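Local coordinates for protein CalG4 (Micromonospora echinospora, PDB 3IA7) that adopts the GT-B fold, with two domains built round parallel beta-sheets, and belongs by its C-terminal part to the erythromycin biosynthesis protein CIII-like family, at residues R34-T40 against A52-Y57; P319-H325 against L342-P348. Numbering follows the deposited sequence.

Overall arrangement
Contact 1 (34-40 with 52-57) closes before contact 2 (319-325 with 342-348) opens, so the two follow each other in series along the chain. They share no sheet: contact 1 belongs to a parallel sheet in the N-terminal half, contact 2 to a second one in the C-terminal half. Their centres are 37 Å apart, their nearest atoms about 23 Å, and they lie on opposite sides of the chain's centre. Each pairs an outermost strand, 53-56 or 343-345, with its inner neighbour, and each closes a beta-alpha-beta unit, through helix 41-49 or helix 331-339. This repeated parallel construction in two separate sheets is consistent with the two Rossmann-like domains of a GT-B fold.

Contact 1: residues R34-T40 against A52-Y57; sequences RITYVTT and AEVVLY
Two extended segments run parallel, the axes of strands 34-39 and 53-56 approaching to 4.5 Å at a signed crossing angle of -30°. The register pairs T36 with E53, Y37 with V54, V38 with V55 and T39 with L56, at CA-CA distances of 4.7 to 5.2 Å. At the start of the second segment, the A52 CB points toward strand 34-39 and packs on I35 CG2 (3.8 Å) and Y37 CB (3.7 Å). E53 N then donates to I35 O (2.8 Å), and E53 O accepts from Y37 N (2.8 Å). The E53 side chain (chi1 m, chi2 t) reaches back along the sheet edge to the all-t side chain of R34, where OE1 meets R34 NE in a 3.0 Å salt bridge. V54 turns to the face of Y37 and T39, its CG1 3.8 Å from T39 CG2, and also meets V47 of helix 41-49. V55 lies on the face of T36 and V38, and V55 CG2 touches T36 CG2 (3.5 Å). V55 N donates to Y37 O (2.9 Å). V55 O accepts from T39 N (3.0 Å). Finally Y57 N donates to T39 O (2.9 Å), while its p rotamer (chi2 95°) sets T40 CG2 over the ring face in a CH-pi contact, 3.9 Å from the centroid; Y57 OH hydrogen-bonds to E86. The alternation of backbone bonds is that of parallel strands; the connection through helix 41-49 makes this a beta-alpha-beta unit. Five backbone hydrogen bonds fix the register; the R34-E53 salt bridge and the T40-Y57 CH-pi contact add side-chain links near its two ends.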
loop_
_atom_site.group_PDB
_atom_site.type_symbol
_atom_site.label_atom_id
_atom_site.label_comp_id
_atom_site.label_asym_id
_atom_site.label_seq_id
_atom_site.Cartn_x
_atom_site.Cartn_y
_atom_site.Cartn_z
ATOM N N ARG A 34 -4.404 13.931 16.557
ATOM C CA ARG A 34 -4.096 15.084 15.711
ATOM C C ARG A 34 -2.612 15.002 15.350
ATOM O O ARG A 34 -1.731 15.046 16.248
ATOM C CB ARG A 34 -4.346 16.375 16.495
ATOM C CG ARG A 34 -3.970 17.613 15.680
ATOM C CD ARG A 34 -4.148 18.889 16.474
ATOM N NE ARG A 34 -3.596 20.003 15.700
ATOM C CZ ARG A 34 -3.398 21.221 16.192
ATOM N NH1 ARG A 34 -3.647 21.472 17.477
ATOM N NH2 ARG A 34 -2.929 22.178 15.398
ATOM N N ILE A 35 -2.330 14.834 14.060
ATOM C CA ILE A 35 -0.968 14.704 13.585
ATOM C C ILE A 35 -0.524 15.940 12.816
ATOM O O ILE A 35 -1.212 16.408 11.883
ATOM C CB ILE A 35 -0.765 13.456 12.659
ATOM C CG1 ILE A 35 -1.517 12.215 13.187
ATOM C CG2 ILE A 35 0.784 13.243 12.371
ATOM C CD1 ILE A 35 -0.981 11.737 14.617
ATOM N N THR A 36 0.599 16.517 13.248
ATOM C CA THR A 36 1.211 17.609 12.537
ATOM C C THR A 36 2.536 17.052 12.020
ATOM O O THR A 36 3.182 16.265 12.716
ATOM C CB THR A 36 1.444 18.797 13.481
ATOM O OG1 THR A 36 0.170 19.267 13.988
ATOM C CG2 THR A 36 2.158 19.958 12.757
ATOM N N TYR A 37 2.953 17.467 10.834
ATOM C CA TYR A 37 4.057 16.792 10.192
ATOM C C TYR A 37 4.911 17.853 9.480
ATOM O O TYR A 37 4.397 18.585 8.604
ATOM C CB TYR A 37 3.515 15.724 9.207
ATOM C CG TYR A 37 4.559 14.691 8.728
ATOM C CD1 TYR A 37 4.403 13.343 9.011
ATOM C CD2 TYR A 37 5.635 15.067 7.921
ATOM C CE1 TYR A 37 5.320 12.398 8.573
ATOM C CE2 TYR A 37 6.593 14.119 7.475
ATOM C CZ TYR A 37 6.416 12.779 7.830
ATOM O OH TYR A 37 7.298 11.818 7.360
ATOM N N VAL A 38 6.196 17.926 9.872
ATOM C CA VAL A 38 7.132 18.862 9.245
ATOM C C VAL A 38 7.762 18.256 7.984
ATOM O O VAL A 38 8.462 17.194 8.025
ATOM C CB VAL A 38 8.239 19.337 10.250
ATOM C CG1 VAL A 38 9.205 20.393 9.613
ATOM C CG2 VAL A 38 7.601 19.858 11.599
ATOM N N THR A 39 7.538 18.940 6.863
ATOM C CA THR A 39 8.067 18.484 5.596
ATOM C C THR A 39 8.201 19.635 4.593
ATOM O O THR A 39 8.019 20.793 4.957
ATOM C CB THR A 39 7.236 17.304 4.998
ATOM O OG1 THR A 39 7.990 16.700 3.929
ATOM C CG2 THR A 39 5.796 17.824 4.520
ATOM N N THR A 40 8.590 19.329 3.358
ATOM C CA THR A 40 8.750 20.350 2.345
ATOM C C THR A 40 7.558 20.322 1.387
ATOM O O THR A 40 6.767 19.374 1.432
ATOM C CB THR A 40 10.041 20.116 1.522
ATOM O OG1 THR A 40 9.985 18.836 0.850
ATOM C CG2 THR A 40 11.279 20.241 2.389
ATOM N N ALA A 52 -2.163 13.866 7.978
ATOM C CA ALA A 52 -1.504 14.895 8.787
ATOM C C ALA A 52 -1.690 16.308 8.273
ATOM O O ALA A 52 -1.786 16.527 7.041
ATOM C CB ALA A 52 -0.052 14.599 8.956
ATOM N N GLU A 53 -1.677 17.269 9.212
ATOM C CA GLU A 53 -1.530 18.692 8.900
ATOM C C GLU A 53 -0.054 18.954 8.666
ATOM O O GLU A 53 0.756 18.395 9.393
ATOM C CB GLU A 53 -1.913 19.548 10.124
ATOM C CG GLU A 53 -3.363 19.549 10.508
ATOM C CD GLU A 53 -3.591 20.382 11.769
ATOM O OE1 GLU A 53 -4.223 19.867 12.721
ATOM O OE2 GLU A 53 -3.081 21.528 11.809
ATOM N N VAL A 54 0.291 19.866 7.758
ATOM C CA VAL A 54 1.704 20.065 7.366
ATOM C C VAL A 54 2.238 21.407 7.923
ATOM O O VAL A 54 1.543 22.432 7.879
ATOM C CB VAL A 54 1.861 19.969 5.839
ATOM C CG1 VAL A 54 3.233 20.560 5.301
ATOM C CG2 VAL A 54 1.732 18.505 5.378
ATOM N N VAL A 55 3.461 21.359 8.430
ATOM C CA VAL A 55 4.268 22.527 8.745
ATOM C C VAL A 55 5.412 22.480 7.727
ATOM O O VAL A 55 6.228 21.525 7.721
ATOM C CB VAL A 55 4.848 22.443 10.177
ATOM C CG1 VAL A 55 6.001 23.526 10.364
ATOM C CG2 VAL A 55 3.718 22.639 11.218
ATOM N N LEU A 56 5.474 23.477 6.849
ATOM C CA LEU A 56 6.550 23.487 5.819
ATOM C C LEU A 56 7.877 24.008 6.350
ATOM O O LEU A 56 7.911 24.945 7.186
ATOM C CB LEU A 56 6.165 24.390 4.625
ATOM C CG LEU A 56 4.905 23.958 3.876
ATOM C CD1 LEU A 56 4.573 25.050 2.840
ATOM C CD2 LEU A 56 5.152 22.629 3.211
ATOM N N TYR A 57 8.962 23.399 5.862
ATOM C CA TYR A 57 10.289 23.953 6.059
ATOM C C TYR A 57 10.962 24.028 4.679
ATOM O O TYR A 57 10.539 23.364 3.711
ATOM C CB TYR A 57 11.084 23.111 7.112
ATOM C CG TYR A 57 11.826 21.887 6.559
ATOM C CD1 TYR A 57 13.190 21.971 6.196
ATOM C CD2 TYR A 57 11.164 20.663 6.356
ATOM C CE1 TYR A 57 13.877 20.842 5.699
ATOM C CE2 TYR A 57 11.864 19.548 5.877
ATOM C CZ TYR A 57 13.213 19.650 5.567
ATOM O OH TYR A 57 13.897 18.555 5.027
#

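Contact 2: residues P319-H325 against L342-P348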
loop_
_atom_site.group_PDB
_atom_site.type_symbol
_atom_site.label_atom_id
_atom_site.label_comp_id
_atom_site.label_asym_id
_atom_site.label_seq_id
_atom_site.Cartn_x
_atom_site.Cartn_y
_atom_site.Cartn_z
ATOM N N PRO A 319 14.066 -14.015 -3.878
ATOM C CA PRO A 319 15.498 -13.774 -3.693
ATOM C C PRO A 319 16.054 -12.690 -4.642
ATOM O O PRO A 319 15.487 -12.448 -5.709
ATOM C CB PRO A 319 16.149 -15.158 -3.969
ATOM C CG PRO A 319 15.222 -15.830 -4.927
ATOM C CD PRO A 319 13.791 -15.302 -4.564
ATOM N N LEU A 320 17.155 -12.050 -4.260
ATOM C CA LEU A 320 17.624 -10.843 -4.994
ATOM C C LEU A 320 18.963 -11.063 -5.704
ATOM O O LEU A 320 19.859 -11.758 -5.189
ATOM C CB LEU A 320 17.784 -9.672 -4.015
ATOM C CG LEU A 320 16.512 -9.032 -3.437
ATOM C CD1 LEU A 320 15.529 -10.077 -3.073
ATOM C CD2 LEU A 320 16.895 -8.259 -2.202
ATOM N N VAL A 321 19.113 -10.442 -6.873
ATOM C CA VAL A 321 20.440 -10.169 -7.396
ATOM C C VAL A 321 20.594 -8.639 -7.304
ATOM O O VAL A 321 19.706 -7.888 -7.744
ATOM C CB VAL A 321 20.630 -10.654 -8.825
ATOM C CG1 VAL A 321 22.059 -10.336 -9.336
ATOM C CG2 VAL A 321 20.354 -12.194 -8.896
ATOM N N LEU A 322 21.665 -8.213 -6.652
ATOM C CA LEU A 322 21.900 -6.810 -6.327
ATOM C C LEU A 322 22.912 -6.172 -7.266
ATOM O O LEU A 322 23.926 -6.786 -7.625
ATOM C CB LEU A 322 22.352 -6.682 -4.871
ATOM C CG LEU A 322 21.230 -6.987 -3.847
ATOM C CD1 LEU A 322 21.564 -6.429 -2.507
ATOM C CD2 LEU A 322 19.834 -6.464 -4.198
ATOM N N VAL A 323 22.627 -4.935 -7.661
ATOM C CA VAL A 323 23.584 -4.098 -8.383
ATOM C C VAL A 323 23.698 -2.758 -7.605
ATOM O O VAL A 323 23.136 -1.716 -8.004
ATOM C CB VAL A 323 23.177 -3.992 -9.853
ATOM C CG1 VAL A 323 23.490 -5.347 -10.589
ATOM C CG2 VAL A 323 21.698 -3.620 -10.033
ATOM N N PRO A 324 24.383 -2.798 -6.444
ATOM C CA PRO A 324 24.430 -1.668 -5.495
ATOM C C PRO A 324 25.143 -0.415 -5.979
ATOM O O PRO A 324 24.936 0.655 -5.394
ATOM C CB PRO A 324 25.222 -2.214 -4.301
ATOM C CG PRO A 324 25.355 -3.656 -4.494
ATOM C CD PRO A 324 25.146 -3.962 -5.946
ATOM N N HIS A 325 26.008 -0.533 -6.985
ATOM C CA HIS A 325 26.721 0.652 -7.464
ATOM C C HIS A 325 25.770 1.710 -8.071
ATOM O O HIS A 325 26.155 2.875 -8.256
ATOM C CB HIS A 325 27.825 0.259 -8.443
ATOM C CG HIS A 325 27.330 -0.114 -9.806
ATOM N ND1 HIS A 325 26.758 -1.338 -10.087
ATOM C CD2 HIS A 325 27.361 0.568 -10.978
ATOM C CE1 HIS A 325 26.441 -1.386 -11.368
ATOM N NE2 HIS A 325 26.794 -0.241 -11.931
ATOM N N LEU A 342 20.891 -13.887 1.403
ATOM C CA LEU A 342 19.517 -13.688 0.904
ATOM C C LEU A 342 19.522 -13.207 -0.544
ATOM O O LEU A 342 18.473 -12.943 -1.146
ATOM C CB LEU A 342 18.765 -12.629 1.748
ATOM C CG LEU A 342 18.716 -12.959 3.243
ATOM C CD1 LEU A 342 18.122 -11.749 4.012
ATOM C CD2 LEU A 342 17.837 -14.227 3.452
ATOM N N GLY A 343 20.724 -13.066 -1.095
ATOM C CA GLY A 343 20.898 -12.579 -2.471
ATOM C C GLY A 343 22.383 -12.632 -2.870
ATOM O O GLY A 343 23.280 -12.804 -2.025
ATOM N N SER A 344 22.618 -12.470 -4.157
ATOM C CA SER A 344 23.948 -12.308 -4.696
ATOM C C SER A 344 24.142 -10.857 -5.194
ATOM O O SER A 344 23.207 -10.036 -5.189
ATOM C CB SER A 344 24.161 -13.323 -5.813
ATOM O OG SER A 344 23.275 -13.055 -6.880
ATOM N N VAL A 345 25.362 -10.542 -5.586
ATOM C CA VAL A 345 25.701 -9.205 -6.026
ATOM C C VAL A 345 26.449 -9.283 -7.357
ATOM O O VAL A 345 27.289 -10.156 -7.544
ATOM C CB VAL A 345 26.516 -8.461 -4.941
ATOM C CG1 VAL A 345 27.878 -9.134 -4.672
ATOM C CG2 VAL A 345 26.706 -6.988 -5.303
ATOM N N LEU A 346 26.116 -8.386 -8.290
ATOM C CA LEU A 346 26.916 -8.217 -9.504
ATOM C C LEU A 346 27.693 -6.915 -9.409
ATOM O O LEU A 346 27.155 -5.902 -8.961
ATOM C CB LEU A 346 26.037 -8.170 -10.747
ATOM C CG LEU A 346 25.364 -9.475 -11.229
ATOM C CD1 LEU A 346 24.305 -9.155 -12.236
ATOM C CD2 LEU A 346 26.406 -10.372 -11.841
ATOM N N ARG A 347 28.949 -6.950 -9.829
ATOM C CA ARG A 347 29.735 -5.703 -9.942
ATOM C C ARG A 347 29.588 -5.035 -11.303
ATOM O O ARG A 347 29.099 -5.665 -12.241
ATOM C CB ARG A 347 31.220 -5.917 -9.598
ATOM C CG ARG A 347 31.457 -6.430 -8.168
ATOM C CD ARG A 347 30.731 -5.614 -7.083
ATOM N NE ARG A 347 30.876 -6.231 -5.764
ATOM C CZ ARG A 347 30.491 -5.685 -4.607
ATOM N NH1 ARG A 347 29.939 -4.469 -4.575
ATOM N NH2 ARG A 347 30.669 -6.357 -3.472
ATOM N N PRO A 348 29.995 -3.746 -11.402
ATOM C CA PRO A 348 30.019 -3.019 -12.667
ATOM C C PRO A 348 30.655 -3.798 -13.823
ATOM O O PRO A 348 30.131 -3.735 -14.937
ATOM C CB PRO A 348 30.859 -1.775 -12.329
ATOM C CG PRO A 348 30.515 -1.504 -10.928
ATOM C CD PRO A 348 30.437 -2.871 -10.288
HETATM O O HOH W 1 27.174 -3.124 -8.375
#
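Strands 320-322 and 343-345 run parallel at 20°, with axes 4.5 Å apart and L320, V321 and L322 paired with G343, S344 and V345. L320 N makes a weak hydrogen bond to L342 O (3.5 Å); the firm ones are S344 N to L320 O (3.0 Å), L322 N to S344 O (2.8 Å) and L346 N to L322 O (2.8 Å). An ideal CB on G343 would lie 2.7 Å from L320 O, a clash that its bare CA avoids. Past the strands, a water accepts from H325 N (3.2 Å) and donates to L346 O (2.8 Å). V321 CG1 meets L346 CD1 (3.9 Å), P324 CD meets V345 CG2 (3.5 Å), and P348 CG sits over the H325 ring face, 3.7 Å from its centroid, as a CH-pi contact. L322 and V345, on one face, and P324 beyond the strand pack against helix 331-339, the connection of this beta-alpha-beta unit; V321, on the other face, and L346 meet helix 353-365, while V321 hydrogen-bonds through its backbone to strand 298-303.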